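Local coordinates for protein putative ABC transporter subunit, substrate-binding component (Rhodopseudomonas palustris, PDB 4EVQ) that binds 4-hydroxybenzoate as the solute-binding component of an ABC transporter, and so probably serves the uptake of benzoate derivatives, at residues Leu17-Leu23 and Ala83-Thr89; Gly39-Tyr43 and Gly293-Gln298; Glu104-Pro108 and Arg314-Asn318; Thr120-Cys124 and Asp367-Lys373; Lys50-Arg54 and Leu300-Lys305. All coordinates share one frame; numbering follows the deposited sequence.

Overall arrangement
From the N terminus, interaction 1 sets strand 17-23 beside strand 85-88 and closes a loop of 59 residues. Interactions 2 and 5 open within that loop but close some 250 residues later, both on helix 288-306, so each crosses interaction 1. Helix 288-306 comes back to the first sheet after strands of the second, Leu300 packing on Val19 and Val85; Leu40 of its partner helix 30-46 packs on Leu21 and Ile87. Interaction 3, in series with interaction 1, ties the turn after helix 92-105 to helix 314-322. Interaction 4 fastens the loop 120-124 to the C-terminal tail. Interactions 2, 3, 4 and 5 all cross one another; none encloses another.

Interaction 1 (Leu17-Leu23 and Ala83-Thr89); sequences LKVGLLL and ADVLIGT
Backbone hydrogen bonds join Lys18-Leu22 to Asp84-Ile87 as parallel neighbours; the axes of strands 17-23 and 85-88 are 4.7 Å apart and inclined by 24°. Gly20 is bonded through both its N and its O: its N donates to Val85 O at 2.9 Å, and Ile87 N meets Gly20 O at 2.8 Å, nearly along the C=O axis. Leu22 N to Ile87 O continues the pattern. At the start, Lys18 O takes Asp84 N and, weakly, Val85 N.

The one polar side-chain bond comes from Asp84. Its OD2 uses the anti lone pair to accept from Lys18 N at 2.8 Å, with a nearly straight N-H...O angle of 173°; CG lies beside its own backbone N (chi1 -65°), which turns the carboxylate toward the other strand. With an alanine here, Lys18 N would probably be left without its acceptor and the strand's first residues less firmly held. Lys18 NZ goes elsewhere, to Glu81 O.

Apolar contacts gather on the face of Val19, Leu21, Val85 and Ile87. Val19 CG1 meets Ile87 CD1 at 3.7 Å, while Leu21 lies alongside Ile87 and reaches its CB with CD2, also at 3.7 Å. Helix 30-46 covers this face through Leu40; Leu22 and Leu86, on the other, meet helices 67-80 and 92-105.

Strand 17-23 lies between 54-62 and 85-88, all parallel with helices packed on both faces: the Rossmann-like alpha/beta lobe of periplasmic binding proteins, here with the side chain of Thr89 about 8 Å from bound p-hydroxybenzoic acid.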
# COMPACT_ATOMS: atom_id res chain seq x y z
N LEU A 17 22.96 -2.22 12.31
CA LEU A 17 21.74 -1.48 12.61
C LEU A 17 20.62 -2.51 12.61
O LEU A 17 20.48 -3.27 11.65
CB LEU A 17 21.50 -0.44 11.51
CG LEU A 17 20.64 0.78 11.76
CD1 LEU A 17 21.17 1.95 10.91
CD2 LEU A 17 19.23 0.52 11.43
N LYS A 18 19.83 -2.56 13.68
CA LYS A 18 18.75 -3.54 13.79
C LYS A 18 17.47 -2.91 13.31
O LYS A 18 16.93 -1.99 13.92
CB LYS A 18 18.59 -4.06 15.22
CG LYS A 18 19.82 -4.72 15.78
CD LYS A 18 19.55 -5.24 17.17
CE LYS A 18 18.67 -6.49 17.12
NZ LYS A 18 18.76 -7.18 18.46
N VAL A 19 16.98 -3.44 12.21
CA VAL A 19 15.76 -2.95 11.59
C VAL A 19 14.68 -4.00 11.87
O VAL A 19 14.74 -5.14 11.38
CB VAL A 19 15.96 -2.71 10.11
CG1 VAL A 19 14.63 -2.24 9.49
CG2 VAL A 19 17.03 -1.65 9.86
N GLY A 20 13.71 -3.63 12.69
CA GLY A 20 12.61 -4.50 12.98
C GLY A 20 11.57 -4.45 11.89
O GLY A 20 11.16 -3.35 11.53
N LEU A 21 11.19 -5.60 11.36
CA LEU A 21 10.21 -5.69 10.28
C LEU A 21 9.04 -6.40 10.81
O LEU A 21 9.11 -7.61 11.08
CB LEU A 21 10.71 -6.45 9.07
CG LEU A 21 11.91 -5.99 8.32
CD1 LEU A 21 12.02 -6.77 6.99
CD2 LEU A 21 11.76 -4.52 8.01
N LEU A 22 7.94 -5.70 10.98
CA LEU A 22 6.68 -6.30 11.40
C LEU A 22 5.80 -6.40 10.17
O LEU A 22 5.32 -5.37 9.67
CB LEU A 22 6.01 -5.44 12.47
CG LEU A 22 4.70 -5.97 13.06
CD1 LEU A 22 4.96 -7.24 13.88
CD2 LEU A 22 3.94 -4.93 13.91
N LEU A 23 5.63 -7.60 9.66
CA LEU A 23 4.96 -7.81 8.39
C LEU A 23 4.26 -9.12 8.42
O LEU A 23 4.61 -9.98 9.24
CB LEU A 23 5.96 -7.78 7.21
CG LEU A 23 6.57 -6.41 6.88
CD1 LEU A 23 7.72 -6.62 5.91
CD2 LEU A 23 5.49 -5.52 6.28
N ALA A 83 15.06 -2.84 18.64
CA ALA A 83 15.25 -2.40 17.27
C ALA A 83 15.69 -0.94 17.25
O ALA A 83 15.26 -0.14 18.07
CB ALA A 83 13.95 -2.53 16.52
N ASP A 84 16.46 -0.59 16.24
CA ASP A 84 16.86 0.79 16.04
C ASP A 84 15.86 1.55 15.19
O ASP A 84 15.74 2.77 15.26
CB ASP A 84 18.24 0.85 15.35
CG ASP A 84 19.36 0.29 16.22
OD1 ASP A 84 19.53 0.79 17.37
OD2 ASP A 84 20.04 -0.65 15.76
N VAL A 85 15.16 0.79 14.33
CA VAL A 85 14.17 1.33 13.39
C VAL A 85 13.09 0.30 13.28
O VAL A 85 13.38 -0.89 13.42
CB VAL A 85 14.80 1.54 11.97
CG1 VAL A 85 13.75 1.99 10.91
CG2 VAL A 85 15.98 2.56 12.05
N LEU A 86 11.86 0.75 13.09
CA LEU A 86 10.70 -0.12 12.94
C LEU A 86 10.03 0.10 11.58
O LEU A 86 9.76 1.23 11.20
CB LEU A 86 9.69 0.17 14.04
CG LEU A 86 8.35 -0.56 14.02
CD1 LEU A 86 8.54 -2.04 14.20
CD2 LEU A 86 7.49 0.00 15.14
N ILE A 87 9.87 -0.98 10.84
CA ILE A 87 9.21 -0.92 9.52
C ILE A 87 8.04 -1.91 9.53
O ILE A 87 8.23 -3.12 9.70
CB ILE A 87 10.18 -1.19 8.35
CG1 ILE A 87 11.32 -0.17 8.38
CG2 ILE A 87 9.43 -1.20 7.00
CD1 ILE A 87 12.35 -0.38 7.32
N GLY A 88 6.83 -1.41 9.36
CA GLY A 88 5.65 -2.28 9.26
C GLY A 88 4.42 -1.42 9.23
O GLY A 88 4.48 -0.19 9.45
N THR A 89 3.26 -1.96 8.84
CA THR A 89 3.03 -3.29 8.33
C THR A 89 2.05 -3.21 7.15
O THR A 89 1.88 -2.12 6.57
CB THR A 89 2.54 -4.18 9.45
OG1 THR A 89 2.34 -5.53 8.94
CG2 THR A 89 1.24 -3.69 10.05

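Interaction 2 (Gly39-Tyr43 and Gly293-Gln298); sequences GLELY and GWDAGQ
A glycine-mediated helix pair of the GxxxG kind brings helix 30-46 against helix 288-306: Gly293 and Gly297, one turn apart, face Leu40 and Tyr43, and Gly39 faces Trp294. The segment axes approach to 7.0 Å and cross at -44°, a close packing that the missing side chains permit. A CB on Gly39 would collide with Trp294 N, and one on Gly297 with Tyr43 CD2. Backbones touch through CA-H...O contacts, as in Trp294 CA to Gly39 O at 3.4 Å.

Around this core two aromatic side chains meet at nearly a right angle. Tyr43 turns its edge to the face of the Trp294 six-membered ring in a T-shaped stack, with centroids 5.2 Å apart and planes at 82°. Tyr43 CB lies over the same six-membered ring as a CH-pi contact, 4.0 Å from its centroid. The tyrosine CG stands anti to the backbone N (chi1 -178°), which carries the ring across Gly297 toward Gln298. Leu42 CD2 approaches the indole at CZ3, while outside the pair Trp294 NE1 bonds to Glu270.

Gln298 CG lies over one face of the Tyr43 ring, another CH-pi contact. Gln298 NE2 is held by Asp295 OD1 nearly in its amide plane and by Ala327 O. Tyr43 OH has its strong partner in Asp301; a water that donates to Gln298 OE1 at 2.7 Å reaches Tyr43 OH only weakly, at 3.4 Å.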
# COMPACT_ATOMS: atom_id res chain seq x y z
N GLY A 39 11.62 -5.91 -1.75
CA GLY A 39 11.98 -4.56 -2.15
C GLY A 39 13.03 -3.92 -1.23
O GLY A 39 13.99 -3.29 -1.69
N LEU A 40 12.83 -4.07 0.07
CA LEU A 40 13.76 -3.49 1.03
C LEU A 40 15.13 -4.18 0.99
O LEU A 40 16.18 -3.52 1.01
CB LEU A 40 13.12 -3.59 2.41
CG LEU A 40 13.93 -3.06 3.58
CD1 LEU A 40 14.33 -1.61 3.38
CD2 LEU A 40 13.06 -3.23 4.80
N GLU A 41 15.15 -5.51 0.90
CA GLU A 41 16.41 -6.23 0.83
C GLU A 41 17.15 -5.93 -0.47
O GLU A 41 18.37 -5.84 -0.50
CB GLU A 41 16.17 -7.73 0.97
CG GLU A 41 15.73 -8.07 2.39
CD GLU A 41 15.41 -9.55 2.61
OE1 GLU A 41 14.92 -10.24 1.69
OE2 GLU A 41 15.62 -10.01 3.76
N LEU A 42 16.41 -5.84 -1.57
CA LEU A 42 17.05 -5.51 -2.84
C LEU A 42 17.68 -4.13 -2.78
O LEU A 42 18.79 -3.90 -3.30
CB LEU A 42 16.02 -5.60 -4.00
CG LEU A 42 16.62 -5.63 -5.40
CD1 LEU A 42 17.37 -6.96 -5.67
CD2 LEU A 42 15.52 -5.35 -6.46
N TYR A 43 16.98 -3.19 -2.18
CA TYR A 43 17.60 -1.85 -2.05
C TYR A 43 18.87 -1.91 -1.23
O TYR A 43 19.87 -1.31 -1.62
CB TYR A 43 16.65 -0.84 -1.41
CG TYR A 43 17.31 0.50 -1.34
CD1 TYR A 43 17.53 1.22 -2.49
CD2 TYR A 43 17.81 0.98 -0.15
CE1 TYR A 43 18.22 2.42 -2.46
CE2 TYR A 43 18.51 2.18 -0.10
CZ TYR A 43 18.69 2.90 -1.26
OH TYR A 43 19.35 4.11 -1.24
N GLY A 293 8.42 -1.10 -0.37
CA GLY A 293 9.54 -1.59 0.44
C GLY A 293 10.85 -1.01 -0.00
O GLY A 293 11.68 -0.59 0.83
N TRP A 294 11.09 -0.99 -1.29
CA TRP A 294 12.28 -0.35 -1.82
C TRP A 294 12.38 1.10 -1.37
O TRP A 294 13.47 1.57 -0.95
CB TRP A 294 12.18 -0.43 -3.34
CG TRP A 294 13.25 0.27 -4.15
CD1 TRP A 294 13.19 1.54 -4.64
CD2 TRP A 294 14.46 -0.30 -4.67
NE1 TRP A 294 14.29 1.80 -5.40
CE2 TRP A 294 15.09 0.69 -5.45
CE3 TRP A 294 15.08 -1.54 -4.54
CZ2 TRP A 294 16.32 0.50 -6.10
CZ3 TRP A 294 16.28 -1.76 -5.23
CH2 TRP A 294 16.89 -0.75 -5.99
N ASP A 295 11.29 1.83 -1.43
CA ASP A 295 11.32 3.22 -1.04
C ASP A 295 11.42 3.42 0.45
O ASP A 295 11.94 4.47 0.89
CB ASP A 295 10.12 3.98 -1.61
CG ASP A 295 10.22 4.17 -3.12
OD1 ASP A 295 11.35 4.23 -3.66
OD2 ASP A 295 9.16 4.31 -3.79
N ALA A 296 10.95 2.49 1.24
CA ALA A 296 11.23 2.51 2.68
C ALA A 296 12.74 2.43 2.86
O ALA A 296 13.28 3.16 3.71
CB ALA A 296 10.53 1.38 3.39
N GLY A 297 13.42 1.61 2.07
CA GLY A 297 14.89 1.53 2.09
C GLY A 297 15.49 2.85 1.69
O GLY A 297 16.40 3.32 2.40
N GLN A 298 15.03 3.49 0.63
CA GLN A 298 15.59 4.79 0.27
C GLN A 298 15.36 5.86 1.33
O GLN A 298 16.24 6.73 1.59
CB GLN A 298 14.99 5.28 -1.05
CG GLN A 298 15.18 4.34 -2.22
CD GLN A 298 15.16 5.12 -3.53
OE1 GLN A 298 16.16 5.74 -3.92
NE2 GLN A 298 14.05 5.08 -4.23
O HOH W 1 18.16 6.94 -2.66

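Interaction 3 (Glu104-Pro108 and Arg314-Asn318); sequences EDGIP and RKELN
Asp105 OD2 accepts two hydrogen bonds, from Ile107 N at 3.1 Å and from a water at 2.7 Å, and faces the charge of Arg314 at longer range. The first bond closes an Asx turn just where helix 92-105 ends and Gly106 takes a positive phi (96°). The salt bridge itself is long, with Asp105 OD2 and Arg314 NH1 3.6 Å apart and the carboxylate and guanidinium planes turned 58° from each other.

Two waters in the guanidinium plane make up for that misfit. One links Asp105 OD2 to Arg314 NH2, and the other runs from Asp105 O to Arg314 NH1, which it accepts from at 2.7 Å. The arginine reaches them on a chain extended from CG to NE, lying past Pro108 CD, with Ile107 CA 3.6 Å above one face of its flat end. A leucine in its place would probably leave the Asp105 carboxylate without its opposite charge and both bridging waters without their N-H donors.

Deeper in, Pro108 packs at right angles to the helix side chains, its CG 4.0 Å from Leu317 CD2. Asn318 OD1 touches Pro108 CB at 3.3 Å and is buried with no polar partner. The joint between helix 314-322 and the turn leading into strand 109-111 therefore combines a hydrated, loosely matched charge pair at its partly exposed rim with proline packing beneath, so its polar hold is probably largely water-mediated.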
# COMPACT_ATOMS: atom_id res chain seq x y z
N GLU A 104 4.67 7.04 20.64
CA GLU A 104 5.00 7.45 22.01
C GLU A 104 6.44 7.14 22.28
O GLU A 104 7.06 7.80 23.11
CB GLU A 104 4.12 6.73 22.98
CG GLU A 104 2.64 7.14 22.87
CD GLU A 104 2.31 8.56 23.32
OE1 GLU A 104 3.23 9.31 23.69
OE2 GLU A 104 1.10 8.90 23.36
N ASP A 105 7.00 6.12 21.65
CA ASP A 105 8.36 5.69 21.94
C ASP A 105 9.41 6.59 21.27
O ASP A 105 10.45 6.89 21.87
CB ASP A 105 8.56 4.26 21.46
CG ASP A 105 9.94 3.78 21.68
OD1 ASP A 105 10.23 3.35 22.82
OD2 ASP A 105 10.76 3.86 20.76
N GLY A 106 9.16 7.04 20.06
CA GLY A 106 10.05 7.87 19.29
C GLY A 106 10.95 7.15 18.29
O GLY A 106 11.62 7.76 17.51
N ILE A 107 10.99 5.82 18.34
CA ILE A 107 11.77 5.06 17.38
C ILE A 107 11.40 5.45 15.92
O ILE A 107 10.20 5.59 15.57
CB ILE A 107 11.53 3.53 17.58
CG1 ILE A 107 12.41 2.69 16.66
CG2 ILE A 107 10.04 3.18 17.35
CD1 ILE A 107 12.40 1.18 17.06
N PRO A 108 12.40 5.61 15.04
CA PRO A 108 12.05 5.90 13.63
C PRO A 108 11.22 4.77 13.09
O PRO A 108 11.58 3.59 13.21
CB PRO A 108 13.42 5.96 12.94
CG PRO A 108 14.39 6.41 14.09
CD PRO A 108 13.87 5.65 15.28
N ARG A 314 18.19 10.21 16.97
CA ARG A 314 16.86 9.88 16.43
C ARG A 314 16.14 11.10 15.91
O ARG A 314 15.52 11.04 14.87
CB ARG A 314 15.94 9.21 17.47
CG ARG A 314 16.24 7.77 17.71
CD ARG A 314 15.26 7.13 18.62
NE ARG A 314 15.54 5.70 18.71
CZ ARG A 314 14.89 4.88 19.50
NH1 ARG A 314 13.95 5.37 20.26
NH2 ARG A 314 15.17 3.57 19.51
N LYS A 315 16.20 12.21 16.64
CA LYS A 315 15.49 13.42 16.25
C LYS A 315 15.97 13.93 14.90
O LYS A 315 15.19 14.29 14.02
CB LYS A 315 15.66 14.50 17.32
CG LYS A 315 14.80 15.73 17.13
CD LYS A 315 14.85 16.66 18.36
CE LYS A 315 14.80 15.89 19.70
NZ LYS A 315 13.44 15.85 20.31
N GLU A 316 17.28 13.92 14.73
CA GLU A 316 17.91 14.38 13.52
C GLU A 316 17.66 13.40 12.36
O GLU A 316 17.43 13.81 11.23
CB GLU A 316 19.40 14.50 13.82
CG GLU A 316 19.75 15.55 14.90
CD GLU A 316 19.65 15.12 16.39
OE1 GLU A 316 19.28 13.99 16.74
OE2 GLU A 316 19.98 15.97 17.23
N LEU A 317 17.74 12.11 12.65
CA LEU A 317 17.43 11.10 11.66
C LEU A 317 15.98 11.27 11.15
O LEU A 317 15.75 11.33 9.95
CB LEU A 317 17.64 9.73 12.29
CG LEU A 317 17.56 8.54 11.30
CD1 LEU A 317 18.28 7.33 11.87
CD2 LEU A 317 16.13 8.15 10.95
N ASN A 318 15.02 11.42 12.06
CA ASN A 318 13.62 11.58 11.67
C ASN A 318 13.42 12.87 10.90
O ASN A 318 12.67 12.91 9.93
CB ASN A 318 12.72 11.51 12.90
CG ASN A 318 12.63 10.12 13.48
OD1 ASN A 318 12.65 9.17 12.77
ND2 ASN A 318 12.50 10.03 14.77
O HOH W 2 13.16 2.74 21.23
O HOH W 3 13.04 7.81 20.95

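Interaction 4 (Thr120-Cys124 and Asp367-Lys373); sequences TRAMC and DEAIGCK. With SO4 (sulfate ion), chain D.
Arg121 lays its extended side chain along the tail segment and grips Asp367 side-on with two nitrogens. NE donates to OD2 of Asp367 at 3.1 Å, within the guanidinium plane and onto the syn lone pair. NH2 reaches the other oxygen, OD1, at 3.0 Å but from 35° out of the carboxylate plane, consistent with the two flat groups being turned 35° apart. The stem is supported as well: Arg121 CB lies 3.4 Å from Ile370 O, and Ile370 CG2 sits over one face of the guanidinium group.

Asp367 OD2 is doubly used by the protein, since Ala369 N also bonds to it from above the carboxylate plane in an Asx turn. A water joins the same oxygen to Thr120 O and OG1, whose hydroxyl also bonds to Arg130.

Cys124 and Cys372 close the other end through a disulfide of 2.1 Å between their SG atoms, with chi3 at 87°. Each cysteine ends a beta turn, type I for Arg121-Cys124 and type II for Ala369-Cys372, so the bond staples two turns together. It fixes the C-terminal tail, which follows strand 354-362 of the second sheet, to the loop between strands 109-111 and 128-130 of the first. Between the two fastenings the backbones touch, Cys372 CA standing 3.3 Å from Arg121 O.

A sulfate, probably from the crystallisation liquor, takes the outer edge of Arg121: NH2 donates to its O3 at 2.9 Å and NH1 to O2, while Arg140 NE binds the same ion.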
# COMPACT_ATOMS: atom_id res chain seq x y z
N THR A 120 -1.50 9.19 9.32
CA THR A 120 -1.00 10.52 8.93
C THR A 120 -2.07 11.60 9.12
O THR A 120 -2.06 12.70 8.48
CB THR A 120 -0.38 10.51 7.50
OG1 THR A 120 -1.36 10.09 6.54
CG2 THR A 120 0.84 9.55 7.40
N ARG A 121 -2.94 11.33 10.08
CA ARG A 121 -3.96 12.26 10.55
C ARG A 121 -3.79 12.36 12.06
O ARG A 121 -2.71 12.81 12.49
CB ARG A 121 -5.37 11.90 10.05
CG ARG A 121 -5.50 12.14 8.51
CD ARG A 121 -6.86 11.85 7.93
NE ARG A 121 -6.92 12.24 6.52
CZ ARG A 121 -8.03 12.55 5.86
NH1 ARG A 121 -9.20 12.49 6.48
NH2 ARG A 121 -8.00 12.93 4.58
N ALA A 122 -4.75 11.97 12.88
CA ALA A 122 -4.59 12.14 14.35
C ALA A 122 -3.39 11.44 14.99
O ALA A 122 -2.90 11.89 16.03
CB ALA A 122 -5.88 11.74 15.07
N MSE A 123 -2.90 10.35 14.41
CA MSE A 123 -1.74 9.66 14.94
C MSE A 123 -0.42 10.13 14.32
O MSE A 123 0.63 9.58 14.59
CB MSE A 123 -1.83 8.15 14.72
CG MSE A 123 -2.68 7.41 15.67
SE MSE A 123 -2.34 5.42 15.51
CE MSE A 123 -3.92 4.95 16.53
N CYS A 124 -0.45 11.18 13.52
CA CYS A 124 0.80 11.65 12.92
C CYS A 124 1.80 12.02 14.02
O CYS A 124 1.41 12.42 15.14
CB CYS A 124 0.53 12.84 12.00
SG CYS A 124 0.38 14.42 12.86
N ASP A 367 -2.63 14.66 0.94
CA ASP A 367 -3.80 14.24 1.71
C ASP A 367 -4.07 15.32 2.71
O ASP A 367 -3.12 15.87 3.33
CB ASP A 367 -3.54 12.93 2.45
CG ASP A 367 -4.70 12.50 3.37
OD1 ASP A 367 -5.72 12.00 2.84
OD2 ASP A 367 -4.56 12.63 4.62
N GLU A 368 -5.37 15.57 2.90
CA GLU A 368 -5.86 16.67 3.68
C GLU A 368 -5.39 16.71 5.10
O GLU A 368 -5.30 17.78 5.66
CB GLU A 368 -7.40 16.71 3.69
CG GLU A 368 -7.98 17.82 4.59
CD GLU A 368 -9.46 18.03 4.34
OE1 GLU A 368 -9.98 19.07 4.82
OE2 GLU A 368 -10.10 17.20 3.65
N ALA A 369 -5.14 15.55 5.71
CA ALA A 369 -4.39 15.46 6.99
C ALA A 369 -5.09 16.16 8.15
O ALA A 369 -4.45 16.68 9.07
CB ALA A 369 -2.98 15.99 6.85
N ILE A 370 -6.41 16.16 8.10
CA ILE A 370 -7.20 16.76 9.18
C ILE A 370 -6.98 15.96 10.47
O ILE A 370 -7.17 14.71 10.49
CB ILE A 370 -8.69 16.80 8.79
CG1 ILE A 370 -9.58 17.10 10.01
CG2 ILE A 370 -9.12 15.50 8.12
CD1 ILE A 370 -9.45 18.52 10.56
N GLY A 371 -6.61 16.66 11.54
CA GLY A 371 -6.27 15.99 12.79
C GLY A 371 -4.79 15.90 13.06
O GLY A 371 -4.39 15.60 14.19
N CYS A 372 -3.96 16.11 12.04
CA CYS A 372 -2.53 16.09 12.23
C CYS A 372 -2.08 17.43 12.77
O CYS A 372 -2.13 18.47 12.07
CB CYS A 372 -1.75 15.78 10.95
SG CYS A 372 0.06 15.75 11.28
N LYS A 373 -1.65 17.38 14.02
CA LYS A 373 -1.25 18.54 14.78
C LYS A 373 0.25 18.48 14.87
O LYS A 373 0.83 17.51 15.41
CB LYS A 373 -1.90 18.52 16.17
CG LYS A 373 -3.43 18.61 16.14
CD LYS A 373 -4.03 18.93 17.52
CE LYS A 373 -5.52 19.24 17.42
NZ LYS A 373 -6.27 18.16 16.70
S SO4 D . -11.66 12.94 3.47
O1 SO4 D . -11.53 11.85 2.49
O2 SO4 D . -11.64 12.35 4.80
O3 SO4 D . -10.48 13.77 3.37
O4 SO4 D . -12.83 13.79 3.23
O HOH W 4 -2.18 12.73 5.67
O HOH W 5 -1.33 14.59 15.92

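Interaction 5 (Lys50-Arg54 and Leu300-Lys305); sequences KLGGR and LDAGVK
Leu51 and Gly52 carry a tight beta hairpin against helix 288-306. The hairpin joins the short, weakly bonded strand about Lys50-Leu51 to strand 54-62 at the edge of the first sheet, and its type I' turn runs from Leu51 to Arg54. Evidence for the two-residue turn is the pair of reciprocal backbone bonds, Leu51 N to Arg54 O and Arg54 N to Leu51 O, the latter at 2.8 Å. Gly52 and Gly53 occupy the corner with positive phi, and a CB on Gly52 would collide with Val304 CG1 and Lys305 N.

The polar link between hairpin and helix is a single hydrogen bond. Gly52 N donates to Asp301 OD1 at 2.9 Å, bent to 140° at the hydrogen. CG of the aspartate lies anti to its own backbone N (chi1 -157°), which swings the carboxylate out toward the turn. The two oxygens divide their work: OD2 of Asp301 bonds to Tyr43 OH, tying the hairpin's partner to helix 30-46. Arg54, meanwhile, spends its guanidinium group on the carbonyls of Gly309 and Gly15.

Van der Waals packing surrounds this bond. Leu51 splits its two methyls: CD1 makes an apolar contact with Leu300 CD2 at 3.7 Å, the side chains at a right angle, while CD2 rests 3.8 Å from Asp301 CG. Val304 puts CG1 against the turn, 3.5 Å from Leu51 O. One turn of helix beyond Asp301, the stem of Lys305 borders the corner, its CG 3.6 Å from Gly52 CA.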
# COMPACT_ATOMS: atom_id res chain seq x y z
N LYS A 50 24.68 -2.00 2.86
CA LYS A 50 24.60 -1.02 3.95
C LYS A 50 23.57 0.07 3.71
O LYS A 50 23.19 0.34 2.58
CB LYS A 50 25.95 -0.30 4.09
CG LYS A 50 27.15 -1.12 3.75
CD LYS A 50 27.41 -2.20 4.74
CE LYS A 50 28.93 -2.27 4.97
NZ LYS A 50 29.34 -3.43 5.82
N LEU A 51 23.16 0.73 4.79
CA LEU A 51 22.46 2.01 4.68
C LEU A 51 23.24 3.03 5.46
O LEU A 51 23.56 2.80 6.62
CB LEU A 51 21.02 1.91 5.19
CG LEU A 51 20.17 0.90 4.43
CD1 LEU A 51 18.78 0.78 5.06
CD2 LEU A 51 20.06 1.23 2.93
N GLY A 52 23.58 4.15 4.83
CA GLY A 52 24.38 5.18 5.49
C GLY A 52 25.62 4.63 6.16
O GLY A 52 25.97 5.04 7.28
N GLY A 53 26.28 3.67 5.49
CA GLY A 53 27.51 3.08 5.98
C GLY A 53 27.32 1.97 6.99
O GLY A 53 28.28 1.31 7.40
N ARG A 54 26.08 1.73 7.39
CA ARG A 54 25.83 0.76 8.44
C ARG A 54 25.35 -0.55 7.89
O ARG A 54 24.45 -0.58 7.05
CB ARG A 54 24.78 1.27 9.42
CG ARG A 54 25.14 2.57 10.13
CD ARG A 54 26.24 2.36 11.19
NE ARG A 54 25.89 1.28 12.12
CZ ARG A 54 25.19 1.44 13.25
NH1 ARG A 54 24.74 2.64 13.59
NH2 ARG A 54 24.90 0.40 14.03
N LEU A 300 14.92 5.39 4.64
CA LEU A 300 15.81 5.10 5.74
C LEU A 300 17.21 5.46 5.40
O LEU A 300 17.93 6.02 6.26
CB LEU A 300 15.69 3.61 6.12
CG LEU A 300 16.53 3.20 7.34
CD1 LEU A 300 16.21 4.06 8.55
CD2 LEU A 300 16.31 1.73 7.66
N ASP A 301 17.69 5.17 4.20
CA ASP A 301 19.04 5.54 3.81
C ASP A 301 19.25 7.04 3.94
O ASP A 301 20.31 7.47 4.42
CB ASP A 301 19.25 5.10 2.33
CG ASP A 301 20.72 4.89 1.95
OD1 ASP A 301 21.60 4.84 2.80
OD2 ASP A 301 20.95 4.69 0.73
N ALA A 302 18.28 7.84 3.55
CA ALA A 302 18.38 9.28 3.65
C ALA A 302 18.55 9.69 5.10
O ALA A 302 19.38 10.59 5.44
CB ALA A 302 17.17 9.95 3.04
N GLY A 303 17.78 9.09 5.99
CA GLY A 303 17.84 9.40 7.41
C GLY A 303 19.19 9.01 8.00
O GLY A 303 19.86 9.84 8.64
N VAL A 304 19.65 7.80 7.76
CA VAL A 304 20.90 7.31 8.33
C VAL A 304 22.09 8.08 7.76
O VAL A 304 23.03 8.44 8.50
CB VAL A 304 21.08 5.80 8.09
CG1 VAL A 304 22.40 5.36 8.70
CG2 VAL A 304 19.97 5.02 8.70
N LYS A 305 22.10 8.40 6.48
CA LYS A 305 23.18 9.19 5.91
C LYS A 305 23.26 10.58 6.56
O LYS A 305 24.36 11.09 6.80
CB LYS A 305 23.01 9.33 4.41
CG LYS A 305 23.37 8.06 3.67
CD LYS A 305 22.77 8.02 2.29
CE LYS A 305 23.66 8.69 1.30
NZ LYS A 305 22.98 8.61 -0.04